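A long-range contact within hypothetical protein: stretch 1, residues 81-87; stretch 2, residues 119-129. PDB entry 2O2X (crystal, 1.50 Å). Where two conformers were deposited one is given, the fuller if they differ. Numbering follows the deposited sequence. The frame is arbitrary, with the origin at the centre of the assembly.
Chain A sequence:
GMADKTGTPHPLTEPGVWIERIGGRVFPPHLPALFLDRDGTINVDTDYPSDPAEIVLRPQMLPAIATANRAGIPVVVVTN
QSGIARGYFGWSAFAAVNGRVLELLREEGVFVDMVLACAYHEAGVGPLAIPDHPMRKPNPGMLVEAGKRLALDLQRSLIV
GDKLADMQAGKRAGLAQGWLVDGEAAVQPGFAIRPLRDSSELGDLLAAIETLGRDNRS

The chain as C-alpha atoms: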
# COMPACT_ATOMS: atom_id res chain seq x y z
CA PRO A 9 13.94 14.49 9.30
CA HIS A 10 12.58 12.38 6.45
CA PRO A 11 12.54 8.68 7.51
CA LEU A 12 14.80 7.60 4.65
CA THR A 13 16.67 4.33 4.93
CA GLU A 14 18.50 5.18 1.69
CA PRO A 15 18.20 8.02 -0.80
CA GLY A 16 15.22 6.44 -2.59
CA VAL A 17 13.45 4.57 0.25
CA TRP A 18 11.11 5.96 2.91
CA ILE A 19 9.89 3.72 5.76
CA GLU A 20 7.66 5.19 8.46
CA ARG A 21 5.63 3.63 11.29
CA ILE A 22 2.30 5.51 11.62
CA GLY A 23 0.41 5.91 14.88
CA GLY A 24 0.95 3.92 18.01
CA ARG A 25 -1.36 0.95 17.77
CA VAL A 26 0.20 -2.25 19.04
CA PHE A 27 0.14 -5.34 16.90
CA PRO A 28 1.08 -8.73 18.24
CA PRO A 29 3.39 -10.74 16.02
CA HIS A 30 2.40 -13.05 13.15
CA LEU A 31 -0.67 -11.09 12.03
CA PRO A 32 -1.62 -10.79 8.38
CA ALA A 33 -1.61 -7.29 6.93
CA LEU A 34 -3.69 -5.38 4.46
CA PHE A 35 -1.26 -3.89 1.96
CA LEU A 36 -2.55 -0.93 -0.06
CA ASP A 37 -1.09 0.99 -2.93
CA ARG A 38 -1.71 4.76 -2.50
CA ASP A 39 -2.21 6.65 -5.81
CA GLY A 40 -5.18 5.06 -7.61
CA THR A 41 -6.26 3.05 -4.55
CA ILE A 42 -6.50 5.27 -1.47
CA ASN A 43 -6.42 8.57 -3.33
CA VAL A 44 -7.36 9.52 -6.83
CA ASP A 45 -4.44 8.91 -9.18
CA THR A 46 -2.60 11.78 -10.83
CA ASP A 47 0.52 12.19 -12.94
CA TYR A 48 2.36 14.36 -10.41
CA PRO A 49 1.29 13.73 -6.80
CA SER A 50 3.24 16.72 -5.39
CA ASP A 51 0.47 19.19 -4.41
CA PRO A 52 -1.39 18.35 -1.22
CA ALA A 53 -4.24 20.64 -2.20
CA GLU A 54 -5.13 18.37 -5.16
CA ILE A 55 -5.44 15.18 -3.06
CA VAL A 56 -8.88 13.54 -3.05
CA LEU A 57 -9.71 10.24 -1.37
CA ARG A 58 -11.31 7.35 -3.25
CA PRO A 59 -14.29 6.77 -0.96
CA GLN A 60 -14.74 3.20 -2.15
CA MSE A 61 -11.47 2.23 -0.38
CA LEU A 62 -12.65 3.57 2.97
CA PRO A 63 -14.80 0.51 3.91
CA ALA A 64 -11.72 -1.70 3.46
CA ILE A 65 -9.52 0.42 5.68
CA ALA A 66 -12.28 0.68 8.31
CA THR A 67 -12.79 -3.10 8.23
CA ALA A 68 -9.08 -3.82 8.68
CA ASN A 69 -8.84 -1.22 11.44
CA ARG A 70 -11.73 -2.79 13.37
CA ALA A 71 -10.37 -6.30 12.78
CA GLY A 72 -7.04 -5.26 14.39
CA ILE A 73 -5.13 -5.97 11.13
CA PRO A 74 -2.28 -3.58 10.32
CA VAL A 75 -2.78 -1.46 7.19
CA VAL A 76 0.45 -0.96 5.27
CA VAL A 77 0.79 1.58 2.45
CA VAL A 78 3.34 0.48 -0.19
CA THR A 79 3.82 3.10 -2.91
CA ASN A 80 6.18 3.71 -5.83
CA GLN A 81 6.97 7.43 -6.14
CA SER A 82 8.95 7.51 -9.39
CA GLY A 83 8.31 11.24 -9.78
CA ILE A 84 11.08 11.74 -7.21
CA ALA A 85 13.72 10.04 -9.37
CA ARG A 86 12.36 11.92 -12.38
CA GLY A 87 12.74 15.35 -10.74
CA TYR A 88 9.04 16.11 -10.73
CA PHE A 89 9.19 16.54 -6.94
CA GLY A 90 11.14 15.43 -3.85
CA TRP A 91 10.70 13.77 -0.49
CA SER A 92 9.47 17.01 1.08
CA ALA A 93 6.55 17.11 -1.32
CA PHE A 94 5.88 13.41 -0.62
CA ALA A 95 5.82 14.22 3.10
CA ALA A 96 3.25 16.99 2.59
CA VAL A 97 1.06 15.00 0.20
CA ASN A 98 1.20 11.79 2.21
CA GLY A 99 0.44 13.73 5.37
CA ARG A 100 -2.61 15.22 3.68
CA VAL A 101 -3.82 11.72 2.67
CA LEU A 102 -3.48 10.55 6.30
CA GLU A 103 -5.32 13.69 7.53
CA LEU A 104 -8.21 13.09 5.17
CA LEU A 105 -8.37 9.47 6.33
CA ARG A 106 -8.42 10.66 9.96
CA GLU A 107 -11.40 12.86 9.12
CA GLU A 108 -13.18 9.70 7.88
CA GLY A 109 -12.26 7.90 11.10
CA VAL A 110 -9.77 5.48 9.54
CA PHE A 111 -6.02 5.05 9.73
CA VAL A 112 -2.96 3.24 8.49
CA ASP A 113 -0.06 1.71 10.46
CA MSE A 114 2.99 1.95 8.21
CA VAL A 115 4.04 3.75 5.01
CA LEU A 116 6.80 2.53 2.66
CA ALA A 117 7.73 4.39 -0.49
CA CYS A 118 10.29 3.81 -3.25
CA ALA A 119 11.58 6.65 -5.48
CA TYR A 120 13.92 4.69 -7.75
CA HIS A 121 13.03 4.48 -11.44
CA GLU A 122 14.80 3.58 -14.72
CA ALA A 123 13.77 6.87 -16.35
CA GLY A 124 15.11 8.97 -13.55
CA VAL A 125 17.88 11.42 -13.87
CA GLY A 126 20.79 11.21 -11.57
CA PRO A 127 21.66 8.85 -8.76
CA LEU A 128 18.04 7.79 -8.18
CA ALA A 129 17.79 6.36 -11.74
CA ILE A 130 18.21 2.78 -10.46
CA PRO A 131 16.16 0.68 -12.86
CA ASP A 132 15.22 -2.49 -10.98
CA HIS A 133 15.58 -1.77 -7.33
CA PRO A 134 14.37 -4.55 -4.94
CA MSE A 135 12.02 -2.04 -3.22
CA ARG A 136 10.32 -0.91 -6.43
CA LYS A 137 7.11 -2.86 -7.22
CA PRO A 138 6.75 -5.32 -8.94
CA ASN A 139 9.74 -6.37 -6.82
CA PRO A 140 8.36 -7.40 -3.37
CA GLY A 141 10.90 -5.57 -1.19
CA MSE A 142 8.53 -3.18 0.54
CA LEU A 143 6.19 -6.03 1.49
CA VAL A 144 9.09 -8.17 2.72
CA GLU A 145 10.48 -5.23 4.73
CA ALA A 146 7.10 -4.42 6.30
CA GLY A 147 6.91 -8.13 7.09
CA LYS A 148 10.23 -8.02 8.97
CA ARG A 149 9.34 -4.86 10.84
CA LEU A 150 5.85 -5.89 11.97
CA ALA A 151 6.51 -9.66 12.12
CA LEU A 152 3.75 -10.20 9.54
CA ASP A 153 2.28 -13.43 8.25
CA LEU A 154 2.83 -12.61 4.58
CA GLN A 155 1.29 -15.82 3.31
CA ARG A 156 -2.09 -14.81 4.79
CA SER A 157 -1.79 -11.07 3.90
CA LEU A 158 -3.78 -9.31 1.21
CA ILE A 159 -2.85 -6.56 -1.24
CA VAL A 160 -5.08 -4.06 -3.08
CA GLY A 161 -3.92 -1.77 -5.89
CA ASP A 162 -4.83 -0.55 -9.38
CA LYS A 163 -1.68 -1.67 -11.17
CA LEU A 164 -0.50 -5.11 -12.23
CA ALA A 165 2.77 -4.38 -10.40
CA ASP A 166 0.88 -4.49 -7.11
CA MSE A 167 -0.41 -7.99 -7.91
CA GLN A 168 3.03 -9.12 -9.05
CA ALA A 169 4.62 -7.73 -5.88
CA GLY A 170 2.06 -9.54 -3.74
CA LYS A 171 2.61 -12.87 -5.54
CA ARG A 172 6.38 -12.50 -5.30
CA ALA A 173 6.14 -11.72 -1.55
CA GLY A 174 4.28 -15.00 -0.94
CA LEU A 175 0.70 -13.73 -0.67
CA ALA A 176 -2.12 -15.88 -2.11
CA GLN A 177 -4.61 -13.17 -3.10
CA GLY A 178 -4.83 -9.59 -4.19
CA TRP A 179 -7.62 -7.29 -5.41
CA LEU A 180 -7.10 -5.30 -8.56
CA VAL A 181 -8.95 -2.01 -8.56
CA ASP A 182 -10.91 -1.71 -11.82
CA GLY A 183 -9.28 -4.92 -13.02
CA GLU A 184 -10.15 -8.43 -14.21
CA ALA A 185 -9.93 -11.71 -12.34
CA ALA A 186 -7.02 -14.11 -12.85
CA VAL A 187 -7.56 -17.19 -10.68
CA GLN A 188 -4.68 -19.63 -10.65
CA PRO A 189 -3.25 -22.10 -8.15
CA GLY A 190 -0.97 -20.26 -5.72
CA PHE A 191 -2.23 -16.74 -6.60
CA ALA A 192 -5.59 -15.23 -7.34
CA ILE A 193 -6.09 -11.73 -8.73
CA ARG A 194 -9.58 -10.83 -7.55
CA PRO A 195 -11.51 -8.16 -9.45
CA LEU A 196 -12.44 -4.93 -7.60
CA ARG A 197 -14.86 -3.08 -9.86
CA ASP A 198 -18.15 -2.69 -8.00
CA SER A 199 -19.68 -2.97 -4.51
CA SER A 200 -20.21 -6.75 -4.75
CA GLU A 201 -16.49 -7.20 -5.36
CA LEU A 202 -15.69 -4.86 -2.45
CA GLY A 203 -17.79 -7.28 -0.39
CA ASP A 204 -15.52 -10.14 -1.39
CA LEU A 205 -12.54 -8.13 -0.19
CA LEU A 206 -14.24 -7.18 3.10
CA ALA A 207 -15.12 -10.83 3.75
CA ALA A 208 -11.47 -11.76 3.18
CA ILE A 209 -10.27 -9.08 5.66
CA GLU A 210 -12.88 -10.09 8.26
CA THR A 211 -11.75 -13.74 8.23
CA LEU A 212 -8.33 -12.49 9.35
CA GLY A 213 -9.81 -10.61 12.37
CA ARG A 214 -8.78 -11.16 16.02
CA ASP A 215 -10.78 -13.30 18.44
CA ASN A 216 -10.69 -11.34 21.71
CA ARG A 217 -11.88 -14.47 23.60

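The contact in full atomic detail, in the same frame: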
# COMPACT_ATOMS: atom_id res chain seq x y z
N GLN A 81 6.98 5.99 -5.91
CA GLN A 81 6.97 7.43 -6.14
C GLN A 81 8.06 7.80 -7.13
O GLN A 81 9.03 8.53 -6.81
CB GLN A 81 7.14 8.15 -4.79
CG GLN A 81 5.95 7.94 -3.84
CD GLN A 81 4.74 8.74 -4.24
OE1 GLN A 81 4.84 9.92 -4.59
NE2 GLN A 81 3.56 8.11 -4.18
N SER A 82 7.92 7.31 -8.36
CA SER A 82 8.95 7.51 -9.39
C SER A 82 9.15 8.97 -9.75
O SER A 82 10.21 9.32 -10.26
CB SER A 82 8.60 6.74 -10.66
OG SER A 82 7.50 7.32 -11.32
N GLY A 83 8.17 9.82 -9.47
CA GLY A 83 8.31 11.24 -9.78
C GLY A 83 9.51 11.84 -9.08
O GLY A 83 10.05 12.84 -9.55
N ILE A 84 9.92 11.26 -7.94
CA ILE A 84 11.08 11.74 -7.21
C ILE A 84 12.35 11.51 -8.01
O ILE A 84 13.13 12.44 -8.19
CB ILE A 84 11.12 11.13 -5.77
CG1 ILE A 84 9.89 11.62 -5.00
CG2 ILE A 84 12.39 11.54 -5.04
CD1 ILE A 84 9.68 11.00 -3.64
N ALA A 85 12.56 10.31 -8.52
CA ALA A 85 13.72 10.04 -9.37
C ALA A 85 13.73 10.88 -10.63
O ALA A 85 14.80 11.20 -11.18
CB ALA A 85 13.80 8.58 -9.74
N ARG A 86 12.53 11.18 -11.12
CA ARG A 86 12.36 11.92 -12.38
C ARG A 86 12.43 13.43 -12.22
O ARG A 86 12.35 14.17 -13.19
CB ARG A 86 11.06 11.50 -13.01
CG ARG A 86 11.05 10.01 -13.28
CD ARG A 86 9.71 9.47 -13.63
NE ARG A 86 9.52 9.48 -15.06
CZ ARG A 86 8.73 8.63 -15.70
NH1 ARG A 86 8.02 7.72 -15.03
NH2 ARG A 86 8.64 8.71 -17.01
N GLY A 87 12.56 13.90 -10.99
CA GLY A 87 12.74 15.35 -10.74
C GLY A 87 11.44 16.14 -10.71
O GLY A 87 11.44 17.39 -10.60
N ALA A 119 11.41 5.60 -4.46
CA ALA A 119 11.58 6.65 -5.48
C ALA A 119 12.26 6.17 -6.75
O ALA A 119 12.15 6.82 -7.79
CB ALA A 119 12.36 7.79 -4.91
N TYR A 120 13.02 5.08 -6.66
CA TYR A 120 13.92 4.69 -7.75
C TYR A 120 13.17 4.33 -9.03
O TYR A 120 12.16 3.61 -9.00
CB TYR A 120 14.74 3.48 -7.33
CG TYR A 120 15.64 3.70 -6.12
CD1 TYR A 120 16.60 4.71 -6.11
CD2 TYR A 120 15.56 2.88 -5.01
CE1 TYR A 120 17.45 4.89 -5.00
CE2 TYR A 120 16.40 3.05 -3.90
CZ TYR A 120 17.34 4.05 -3.91
OH TYR A 120 18.16 4.23 -2.81
N HIS A 121 13.66 4.81 -10.17
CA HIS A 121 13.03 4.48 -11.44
C HIS A 121 14.04 4.56 -12.57
O HIS A 121 14.87 5.47 -12.58
CB HIS A 121 11.86 5.44 -11.69
CG HIS A 121 10.99 5.08 -12.86
ND1 HIS A 121 11.27 5.47 -14.16
CD2 HIS A 121 9.82 4.40 -12.91
CE1 HIS A 121 10.31 5.02 -14.96
NE2 HIS A 121 9.42 4.37 -14.23
N GLU A 122 13.88 3.68 -13.55
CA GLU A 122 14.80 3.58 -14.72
C GLU A 122 14.90 4.86 -15.54
O GLU A 122 15.96 5.13 -16.13
CB GLU A 122 14.38 2.43 -15.63
CG GLU A 122 13.02 2.57 -16.28
CD GLU A 122 13.05 3.25 -17.63
OE1 GLU A 122 14.14 3.38 -18.24
OE2 GLU A 122 11.95 3.64 -18.09
N ALA A 123 13.82 5.64 -15.58
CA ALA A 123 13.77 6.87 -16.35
C ALA A 123 14.12 8.09 -15.55
O ALA A 123 13.90 9.23 -15.96
CB ALA A 123 12.39 7.03 -17.00
N GLY A 124 14.72 7.89 -14.38
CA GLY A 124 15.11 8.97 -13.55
C GLY A 124 16.29 9.69 -14.14
O GLY A 124 16.87 9.29 -15.17
N VAL A 125 16.64 10.76 -13.51
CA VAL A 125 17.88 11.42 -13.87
C VAL A 125 18.69 11.61 -12.62
O VAL A 125 18.25 12.16 -11.64
CB VAL A 125 17.65 12.71 -14.66
CG1 VAL A 125 16.81 13.71 -13.89
CG2 VAL A 125 19.01 13.29 -15.10
N GLY A 126 19.89 11.07 -12.67
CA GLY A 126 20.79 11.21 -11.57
C GLY A 126 20.87 9.94 -10.78
O GLY A 126 20.49 8.85 -11.24
N PRO A 127 21.38 10.05 -9.53
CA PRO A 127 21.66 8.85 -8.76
C PRO A 127 20.46 7.98 -8.38
O PRO A 127 20.63 6.81 -8.07
CB PRO A 127 22.39 9.38 -7.51
CG PRO A 127 22.04 10.76 -7.42
CD PRO A 127 21.74 11.27 -8.80
N LEU A 128 19.26 8.56 -8.44
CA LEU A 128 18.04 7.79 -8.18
C LEU A 128 17.53 6.99 -9.37
O LEU A 128 16.54 6.26 -9.23
CB LEU A 128 16.92 8.70 -7.66
CG LEU A 128 17.20 9.47 -6.36
CD1 LEU A 128 16.06 10.41 -6.05
CD2 LEU A 128 17.46 8.53 -5.23
N ALA A 129 18.19 7.09 -10.52
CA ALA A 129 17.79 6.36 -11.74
C ALA A 129 18.25 4.88 -11.72
O ALA A 129 18.82 4.36 -12.68
CB ALA A 129 18.25 7.09 -12.94
O HOH W 1 11.77 10.91 -16.57

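Contact between residues 81-87, which include a short, weakly bonded helical turn, and the irregular loop 119-129; together the two stretches bury 496 Å². One direct hydrogen bond joins them: Val125 N donates to Ala85 O over 3.0 Å, with an N-H...O angle of 160°. The same carbonyl oxygen, Ala85 O, lies 3.3 Å from Gly124 CA, so the backbone at Gly124 passes close to the helical turn. A side chain at Gly124 would not fit here, since an ideal CB would fall 2.9 Å from Ala85 CB. A CA-H...O contact, Ala119 CA to Gln81 O at 3.4 Å, adds a weaker polar link; Gln81 O also accepts the backbone hydrogen bond from Ile84 N (3.1 Å).

Apolar packing centres on Ala85, whose small side chain points toward the loop and is buried. Its CB approaches Ala119 O to 3.1 Å and Leu128 CB to 3.8 Å. Ile84 extends this packing, with its CB 3.7 Å from Ala119 CB and its CG2 4.0 Å from Leu128 CD1.

Charged and aromatic groups meet where the guanidinium of Arg86 lies flat on the His121 ring, centres 4.5 Å apart and planes at 19°; the closest atoms are Arg86 NH1 and His121 CE1, at 3.5 Å. Ala123 CB lies over the same guanidinium face, 4.1 Å from Arg86 NH2. His121 is held within its own loop, where His121 ND1 accepts from Ala123 N (2.9 Å) and His121 O from Gly124 N (3.0 Å), the latter closing a type I turn. Ser82 CB contacts the ring obliquely, 3.5 Å from His121 CD2.

One water bridges the stretches, accepting from Arg86 NE (3.1 Å) and donating to Ala123 O (2.8 Å), thereby tying the stacked arginine to the turn backbone.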